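Two structures of oxalate oxidase 1 from Hordeum vulgare compared at one contact. The protein oxidises oxalate with molecular oxygen to carbon dioxide and hydrogen peroxide, which may serve cross-linking reactions in the plant cell wall. Structure 1 is PDB 2ET1 (chain A, 1.60 Å), residues H90-E95 and S155-I160; structure 2 is PDB 1FI2 (chain B, 1.60 Å), residues H90-E95 and S155-I160. Both blocks share one frame: the second was fitted to the first on N, CA, C and O of the twelve residues, RMSD 0.09 Å. Numbering follows each deposited sequence.

Structure 1 (2ET1); sequences HPRATE and SQNPGI. With MN (manganese (II) ion), chain C; GLV (glyoxylic acid), chain D.
The His90 imidazole meets Gly159 O at its edge, in the ring plane: the 2.9 Å hydrogen bond from ND1 fixes the ring's rotation, while NE2 binds manganese together with Glu95 OE1, His88, His137, water 2 and O3 of glyoxylic acid (GLV). One face of the Arg92 guanidinium is turned to Pro158 O, and water 1 lies in plane at its edge. Arg92 NE and Arg92 NH2, the latter at 3.1 Å, both donate side-on to Asn157 O; with the salt bridge from NH1 to Asp8 of a neighbouring subunit, they fix the group. Ser155 OG, hydrogen-bonded to Asp2, accepts from Asn157 N in an ST turn. Ile160, with CG1 anti to its carbonyl carbon (chi1 -51°), sets CG1 4.1 Å from His90 CE1 and CD1 3.8 Å from GLV O1. The loops follow strands 84-89 and 147-153, one from each sheet of the cupin beta-barrel.

Structure 2 (1FI2); sequences HPRATE and SQNPGI. With MN (manganese (II) ion), chain E.
At the edge of the His90 imidazole, in the ring plane, Gly159 O takes a 2.8 Å hydrogen bond from ND1 that fixes the ring's rotation, while NE2 binds manganese alongside Glu95 OE1, His88, His137, water 4 and water 5. Pro158 O stands over one face of the Arg92 guanidinium, with water 3 in plane at its edge. Asn157 O accepts side-on from both Arg92 NE and Arg92 NH2, the latter at 3.1 Å; together with the salt bridge between NH1 and Asp8 of a neighbouring subunit, this fixes the group. Ser155 OG, which is hydrogen-bonded to Asp2, closes an ST turn by accepting from Asn157 N. In Ile160, CG1 lies anti to the backbone N (chi1 -179°), 4.3 Å from His90 CE1, and carries CD1 to 4.1 Å from the same CE1.

What differs
The hydrogen bonds between the two loops are kept: those from His90(A) ND1 to Gly159(A) O, from Arg92(A) N to Pro158(A) O, and from Arg92(A) NE and NH2 to Asn157(A) O all have their counterparts in chain B. So does the hydrogen bond from Asn157(A) N to Ser155(A) OG. Manganese is bound at the same place, and the side chains of His90(A) and Glu95(A) coincide with those of His90(B) and Glu95(B) within the error. What differs at the metal is the ligand. Glyoxylic acid (GLV), present in structure 1 alone, puts O3 in the metal shell; in structure 2 water 5 stands at the place of that oxygen, so the position is filled in both. Water 2 and water 4 coincide.

In the packing, Ile160(A) and Ile160(B) are modelled differently, chi1 -51° against -179°, and their CD1 atoms stand 3.1 Å apart after superposition. Ile160(B) CG1 lies near the place of Ile160(A) CG2, whereas the places of Ile160(A) CG1 and CD1 are left. The touch on the histidine is kept: Ile160(A) CG1 lies 4.1 Å from His90(A) CE1 and Ile160(B) CG1 4.3 Å from His90(B) CE1. The contact of Ile160(A) with GLV belongs to structure 1 alone.

Structure 1 (2ET1)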
loop_
_atom_site.group_PDB
_atom_site.type_symbol
_atom_site.label_atom_id
_atom_site.label_comp_id
_atom_site.label_asym_id
_atom_site.label_seq_id
_atom_site.Cartn_x
_atom_site.Cartn_y
_atom_site.Cartn_z
ATOM N N HIS A 90 -2.447 19.494 0.699
ATOM C CA HIS A 90 -1.991 18.454 1.641
ATOM C C HIS A 90 -1.178 17.430 0.860
ATOM O O HIS A 90 -1.733 16.697 0.030
ATOM C CB HIS A 90 -3.199 17.796 2.339
ATOM C CG HIS A 90 -4.083 18.789 3.025
ATOM N ND1 HIS A 90 -3.668 19.498 4.135
ATOM C CD2 HIS A 90 -5.327 19.243 2.727
ATOM C CE1 HIS A 90 -4.622 20.348 4.494
ATOM N NE2 HIS A 90 -5.639 20.213 3.656
ATOM N N PRO A 91 0.156 17.394 1.078
ATOM C CA PRO A 91 1.015 16.508 0.288
ATOM C C PRO A 91 0.752 15.007 0.440
ATOM O O PRO A 91 1.098 14.237 -0.472
ATOM C CB PRO A 91 2.438 16.854 0.768
ATOM C CG PRO A 91 2.273 17.578 2.061
ATOM C CD PRO A 91 0.923 18.236 2.019
ATOM N N ARG A 92 0.144 14.595 1.564
ATOM C CA ARG A 92 0.085 13.172 1.924
ATOM C C ARG A 92 -1.324 12.650 2.290
ATOM O O ARG A 92 -1.445 11.591 2.931
ATOM C CB ARG A 92 1.117 12.843 3.037
ATOM C CG ARG A 92 2.572 13.104 2.614
ATOM C CD ARG A 92 3.549 12.790 3.733
ATOM N NE ARG A 92 3.333 13.643 4.895
ATOM C CZ ARG A 92 3.895 14.833 5.096
ATOM N NH1 ARG A 92 4.734 15.368 4.206
ATOM N NH2 ARG A 92 3.613 15.501 6.203
ATOM N N ALA A 93 -2.388 13.350 1.869
ATOM C CA ALA A 93 -3.752 12.876 2.202
ATOM C C ALA A 93 -4.870 13.474 1.361
ATOM O O ALA A 93 -4.766 14.622 0.892
ATOM C CB ALA A 93 -4.051 13.148 3.683
ATOM N N THR A 94 -5.942 12.689 1.222
ATOM C CA THR A 94 -7.289 13.190 0.871
ATOM C C THR A 94 -7.955 13.770 2.125
ATOM O O THR A 94 -7.736 13.273 3.234
ATOM C CB THR A 94 -8.173 12.034 0.322
ATOM O OG1 THR A 94 -7.609 11.510 -0.895
ATOM C CG2 THR A 94 -9.621 12.505 0.004
ATOM N N GLU A 95 -8.784 14.804 1.931
ATOM C CA GLU A 95 -9.571 15.450 2.999
ATOM C C GLU A 95 -11.072 15.257 2.757
ATOM O O GLU A 95 -11.537 15.299 1.606
ATOM C CB GLU A 95 -9.250 16.954 3.015
ATOM C CG GLU A 95 -10.055 17.795 4.021
ATOM C CD GLU A 95 -9.705 19.275 3.949
ATOM O OE1 GLU A 95 -8.544 19.600 3.616
ATOM O OE2 GLU A 95 -10.602 20.119 4.214
ATOM N N SER A 155 -4.604 10.415 6.693
ATOM C CA SER A 155 -3.224 10.353 7.199
ATOM C C SER A 155 -3.174 10.867 8.642
ATOM O O SER A 155 -3.952 11.754 9.021
ATOM C CB SER A 155 -2.269 11.200 6.350
ATOM O OG SER A 155 -0.940 11.163 6.906
ATOM N N GLN A 156 -2.249 10.315 9.432
ATOM C CA GLN A 156 -1.954 10.859 10.778
ATOM C C GLN A 156 -1.209 12.201 10.721
ATOM O O GLN A 156 -1.089 12.884 11.744
ATOM C CB GLN A 156 -1.114 9.861 11.592
ATOM C CG GLN A 156 0.355 9.724 11.123
ATOM C CD GLN A 156 1.131 8.687 11.920
ATOM O OE1 GLN A 156 0.638 7.589 12.168
ATOM N NE2 GLN A 156 2.350 9.046 12.346
ATOM N N ASN A 157 -0.668 12.553 9.552
ATOM C CA ASN A 157 0.140 13.775 9.396
ATOM C C ASN A 157 0.074 14.225 7.927
ATOM O O ASN A 157 1.041 14.045 7.175
ATOM C CB ASN A 157 1.597 13.484 9.831
ATOM C CG ASN A 157 2.464 14.737 9.947
ATOM O OD1 ASN A 157 3.677 14.700 9.658
ATOM N ND2 ASN A 157 1.877 15.828 10.419
ATOM N N PRO A 158 -1.076 14.810 7.514
ATOM C CA PRO A 158 -1.261 15.145 6.088
ATOM C C PRO A 158 -0.272 16.168 5.537
ATOM O O PRO A 158 0.032 16.132 4.320
ATOM C CB PRO A 158 -2.697 15.703 6.031
ATOM C CG PRO A 158 -3.010 16.149 7.407
ATOM C CD PRO A 158 -2.255 15.191 8.323
ATOM N N GLY A 159 0.203 17.074 6.405
ATOM C CA GLY A 159 1.049 18.210 5.994
ATOM C C GLY A 159 0.199 19.352 5.458
ATOM O O GLY A 159 -0.893 19.125 4.955
ATOM N N ILE A 160 0.669 20.587 5.621
ATOM C CA ILE A 160 -0.031 21.733 5.017
ATOM C C ILE A 160 0.965 22.610 4.258
ATOM O O ILE A 160 1.908 23.137 4.850
ATOM C CB ILE A 160 -0.794 22.597 6.065
ATOM C CG1 ILE A 160 -1.709 21.749 6.961
ATOM C CG2 ILE A 160 -1.614 23.686 5.333
ATOM C CD1 ILE A 160 -2.270 22.517 8.166
HETATM MN MN MN C . -7.474 21.482 3.528
HETATM C C1 GLV D . -7.180 22.423 7.973
HETATM O O1 GLV D . -5.959 21.680 8.006
HETATM C C2 GLV D . -7.701 22.445 6.570
HETATM O O2 GLV D . -8.651 23.218 6.274
HETATM O O3 GLV D . -7.178 21.659 5.756
HETATM O O HOH W 1 1.868 11.556 6.162
HETATM O O HOH W 2 -9.475 22.484 3.875
#

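Structure 2 (1FI2)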
loop_
_atom_site.group_PDB
_atom_site.type_symbol
_atom_site.label_atom_id
_atom_site.label_comp_id
_atom_site.label_asym_id
_atom_site.label_seq_id
_atom_site.Cartn_x
_atom_site.Cartn_y
_atom_site.Cartn_z
ATOM N N HIS B 90 -2.449 19.491 0.764
ATOM C CA HIS B 90 -2.010 18.457 1.694
ATOM C C HIS B 90 -1.213 17.437 0.888
ATOM O O HIS B 90 -1.777 16.708 0.070
ATOM C CB HIS B 90 -3.188 17.757 2.396
ATOM C CG HIS B 90 -4.056 18.773 3.078
ATOM N ND1 HIS B 90 -3.639 19.450 4.201
ATOM C CD2 HIS B 90 -5.278 19.259 2.775
ATOM C CE1 HIS B 90 -4.569 20.313 4.567
ATOM N NE2 HIS B 90 -5.574 20.219 3.713
ATOM N N PRO B 91 0.101 17.385 1.097
ATOM C CA PRO B 91 0.966 16.512 0.351
ATOM C C PRO B 91 0.733 15.028 0.535
ATOM O O PRO B 91 1.164 14.263 -0.334
ATOM C CB PRO B 91 2.381 16.867 0.821
ATOM C CG PRO B 91 2.222 17.641 2.075
ATOM C CD PRO B 91 0.849 18.253 2.038
ATOM N N ARG B 92 0.191 14.598 1.676
ATOM C CA ARG B 92 0.091 13.167 1.946
ATOM C C ARG B 92 -1.301 12.675 2.294
ATOM O O ARG B 92 -1.417 11.615 2.933
ATOM C CB ARG B 92 1.095 12.814 3.062
ATOM C CG ARG B 92 2.555 12.882 2.638
ATOM C CD ARG B 92 3.508 12.661 3.794
ATOM N NE ARG B 92 3.333 13.597 4.879
ATOM C CZ ARG B 92 3.855 14.798 5.048
ATOM N NH1 ARG B 92 4.687 15.335 4.164
ATOM N NH2 ARG B 92 3.541 15.474 6.144
ATOM N N ALA B 93 -2.358 13.341 1.817
ATOM C CA ALA B 93 -3.696 12.851 2.129
ATOM C C ALA B 93 -4.851 13.505 1.385
ATOM O O ALA B 93 -4.814 14.661 0.992
ATOM C CB ALA B 93 -3.966 13.066 3.626
ATOM N N THR B 94 -5.943 12.743 1.345
ATOM C CA THR B 94 -7.251 13.201 0.902
ATOM C C THR B 94 -7.964 13.790 2.121
ATOM O O THR B 94 -7.792 13.287 3.231
ATOM C CB THR B 94 -8.103 12.043 0.348
ATOM O OG1 THR B 94 -7.515 11.503 -0.846
ATOM C CG2 THR B 94 -9.526 12.488 0.022
ATOM N N GLU B 95 -8.745 14.837 1.923
ATOM C CA GLU B 95 -9.504 15.465 3.001
ATOM C C GLU B 95 -11.000 15.294 2.748
ATOM O O GLU B 95 -11.472 15.385 1.615
ATOM C CB GLU B 95 -9.145 16.945 3.111
ATOM C CG GLU B 95 -9.988 17.796 4.039
ATOM C CD GLU B 95 -9.686 19.276 3.926
ATOM O OE1 GLU B 95 -8.690 19.630 3.261
ATOM O OE2 GLU B 95 -10.431 20.110 4.476
ATOM N N SER B 155 -4.521 10.338 6.694
ATOM C CA SER B 155 -3.155 10.323 7.154
ATOM C C SER B 155 -3.121 10.863 8.585
ATOM O O SER B 155 -3.925 11.718 8.960
ATOM C CB SER B 155 -2.222 11.177 6.289
ATOM O OG SER B 155 -0.912 11.151 6.851
ATOM N N GLN B 156 -2.161 10.382 9.366
ATOM C CA GLN B 156 -1.951 10.872 10.723
ATOM C C GLN B 156 -1.228 12.220 10.687
ATOM O O GLN B 156 -1.176 12.946 11.678
ATOM C CB GLN B 156 -1.127 9.874 11.545
ATOM C CG GLN B 156 0.315 9.723 11.080
ATOM C CD GLN B 156 1.091 8.707 11.895
ATOM O OE1 GLN B 156 0.615 7.594 12.091
ATOM N NE2 GLN B 156 2.282 9.077 12.352
ATOM N N ASN B 157 -0.621 12.539 9.552
ATOM C CA ASN B 157 0.127 13.775 9.358
ATOM C C ASN B 157 0.042 14.189 7.896
ATOM O O ASN B 157 0.970 14.005 7.106
ATOM C CB ASN B 157 1.577 13.535 9.790
ATOM C CG ASN B 157 2.423 14.783 9.841
ATOM O OD1 ASN B 157 3.634 14.763 9.587
ATOM N ND2 ASN B 157 1.782 15.889 10.194
ATOM N N PRO B 158 -1.094 14.759 7.490
ATOM C CA PRO B 158 -1.318 15.168 6.121
ATOM C C PRO B 158 -0.324 16.182 5.583
ATOM O O PRO B 158 0.031 16.133 4.401
ATOM C CB PRO B 158 -2.738 15.729 6.101
ATOM C CG PRO B 158 -3.139 15.921 7.515
ATOM C CD PRO B 158 -2.274 15.021 8.351
ATOM N N GLY B 159 0.083 17.110 6.438
ATOM C CA GLY B 159 0.986 18.191 6.073
ATOM C C GLY B 159 0.169 19.324 5.449
ATOM O O GLY B 159 -0.940 19.078 4.981
ATOM N N ILE B 160 0.686 20.551 5.514
ATOM C CA ILE B 160 -0.030 21.632 4.834
ATOM C C ILE B 160 0.956 22.569 4.146
ATOM O O ILE B 160 1.921 23.049 4.728
ATOM C CB ILE B 160 -1.009 22.393 5.732
ATOM C CG1 ILE B 160 -1.729 23.480 4.916
ATOM C CG2 ILE B 160 -0.310 23.015 6.923
ATOM C CD1 ILE B 160 -3.011 23.976 5.541
HETATM MN MN MN E . -7.483 21.447 3.353
HETATM O O HOH W 3 1.859 11.506 6.178
HETATM O O HOH W 4 -9.488 22.419 3.500
HETATM O O HOH W 5 -7.120 21.848 5.727
#